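Local coordinates for ApaG protein (Pseudomonas aeruginosa, PDB 3NRF), which is of unknown function but belongs to the DUF4354 family and is named as an ApaG protein, at the interface of chains A and B. Numbering follows the deposited sequence. Chains: chain A/B, ApaG protein.

The interface of chains A and B. Residues chain A 6-10; chain B 19-22.
The start of strand 8-21 of chain A, with the loop residues A:Ala6 and A:Val7 before it, runs antiparallel to the end of strand 7-21 of chain B and the following B:Gly22. The two strand edges pair across the chains, with A:Val9 opposite B:Ser20. The amide N of A:Val9 donates to the carbonyl O of B:Ser20 at 2.8 Å, nearly straight at the hydrogen (158°) and in the carbonyl plane. In return, the amide N of B:Ser20 donates to the carbonyl O of A:Val9 at 3.0 Å, again in plane. Beyond this pair a water continues the ladder. The oxygen of water 1 lies 2.7 Å from the carbonyl O of A:Val7 and 3.0 Å from the amide N of B:Gly22. It joins the two backbones beside the A:Met8–B:Val21 pair.

Side chains add apolar contacts on one face of the paired strands. A:Met8, a selenomethionine, and B:Val21 lie alongside each other and point the same way. CG of A:Met8, anti to its own carbonyl carbon (chi1 -51°), touches the CG2 methyl of B:Val21 at 3.8 Å. The chain of A:Met8 then bends at its last torsion (chi3 72°). B:Val21 holds CG1 in the crowded position between N and the carbonyl carbon, with CG2 anti to N, which turns CG2 towards CG of A:Met8. A:Phe10 and B:Val19 repeat the side-by-side arrangement.

The deposited assembly is a tetramer, but the structure alone does not show that this pairing is biological. The A:Phe10 ring uses its CD2-CE2 side: CD2 lies 3.9 Å from the CG2 methyl of B:Val19, and CE2 lies 4.0 Å from its CG1 methyl.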
loop_
_atom_site.group_PDB
_atom_site.type_symbol
_atom_site.label_atom_id
_atom_site.label_comp_id
_atom_site.label_asym_id
_atom_site.label_seq_id
_atom_site.Cartn_x
_atom_site.Cartn_y
_atom_site.Cartn_z
ATOM N N ALA A 6 -29.914 -7.959 7.235
ATOM C CA ALA A 6 -28.619 -8.638 7.285
ATOM C C ALA A 6 -27.573 -7.793 8.018
ATOM O O ALA A 6 -27.676 -6.561 8.106
ATOM C CB ALA A 6 -28.125 -8.949 5.842
ATOM N N VAL A 7 -26.575 -8.485 8.530
ATOM C CA VAL A 7 -25.482 -7.858 9.213
ATOM C C VAL A 7 -24.634 -7.123 8.182
ATOM O O VAL A 7 -24.309 -7.671 7.124
ATOM C CB VAL A 7 -24.673 -8.909 10.017
ATOM C CG1 VAL A 7 -23.316 -8.368 10.575
ATOM C CG2 VAL A 7 -25.545 -9.397 11.158
HETATM N N MSE A 8 -24.203 -5.916 8.520
HETATM C CA MSE A 8 -23.279 -5.142 7.671
HETATM C C MSE A 8 -21.840 -5.520 8.051
HETATM O O MSE A 8 -21.467 -5.603 9.242
HETATM C CB MSE A 8 -23.524 -3.622 7.822
HETATM C CG MSE A 8 -24.927 -3.237 7.641
HETATM SE SE MSE A 8 -25.086 -1.319 7.801
HETATM C CE MSE A 8 -24.272 -0.789 6.168
ATOM N N VAL A 9 -21.012 -5.690 7.037
ATOM C CA VAL A 9 -19.621 -6.059 7.229
ATOM C C VAL A 9 -18.752 -4.983 6.649
ATOM O O VAL A 9 -18.739 -4.784 5.436
ATOM C CB VAL A 9 -19.264 -7.435 6.543
ATOM C CG1 VAL A 9 -17.818 -7.859 6.794
ATOM C CG2 VAL A 9 -20.317 -8.502 6.923
ATOM N N PHE A 10 -17.972 -4.300 7.506
ATOM C CA PHE A 10 -17.031 -3.272 7.074
ATOM C C PHE A 10 -15.630 -3.811 7.232
ATOM O O PHE A 10 -15.350 -4.442 8.240
ATOM C CB PHE A 10 -17.171 -2.026 7.978
ATOM C CG PHE A 10 -18.515 -1.364 7.876
ATOM C CD1 PHE A 10 -19.617 -1.766 8.686
ATOM C CD2 PHE A 10 -18.721 -0.356 6.965
ATOM C CE1 PHE A 10 -20.897 -1.137 8.561
ATOM C CE2 PHE A 10 -20.007 0.251 6.820
ATOM C CZ PHE A 10 -21.070 -0.131 7.614
ATOM N N VAL B 19 -17.398 -2.798 1.917
ATOM C CA VAL B 19 -18.639 -2.864 2.640
ATOM C C VAL B 19 -19.502 -3.945 1.993
ATOM O O VAL B 19 -19.608 -3.989 0.784
ATOM C CB VAL B 19 -19.460 -1.504 2.555
ATOM C CG1 VAL B 19 -20.811 -1.571 3.302
ATOM C CG2 VAL B 19 -18.568 -0.297 3.049
ATOM N N SER B 20 -20.097 -4.769 2.814
ATOM C CA SER B 20 -20.985 -5.866 2.367
ATOM C C SER B 20 -22.217 -5.960 3.236
ATOM O O SER B 20 -22.129 -6.010 4.456
ATOM C CB SER B 20 -20.246 -7.179 2.441
ATOM O OG SER B 20 -21.056 -8.239 1.995
ATOM N N VAL B 21 -23.389 -5.986 2.601
ATOM C CA VAL B 21 -24.621 -6.175 3.335
ATOM C C VAL B 21 -25.577 -6.954 2.426
ATOM O O VAL B 21 -25.923 -6.536 1.347
ATOM C CB VAL B 21 -25.201 -4.863 3.911
ATOM C CG1 VAL B 21 -25.411 -3.840 2.812
ATOM C CG2 VAL B 21 -26.467 -5.176 4.698
ATOM N N GLY B 22 -25.899 -8.152 2.883
ATOM C CA GLY B 22 -26.758 -9.088 2.109
ATOM C C GLY B 22 -26.167 -9.353 0.741
ATOM O O GLY B 22 -25.023 -9.767 0.596
HETATM O O HOH W 1 -24.456 -9.496 5.135
#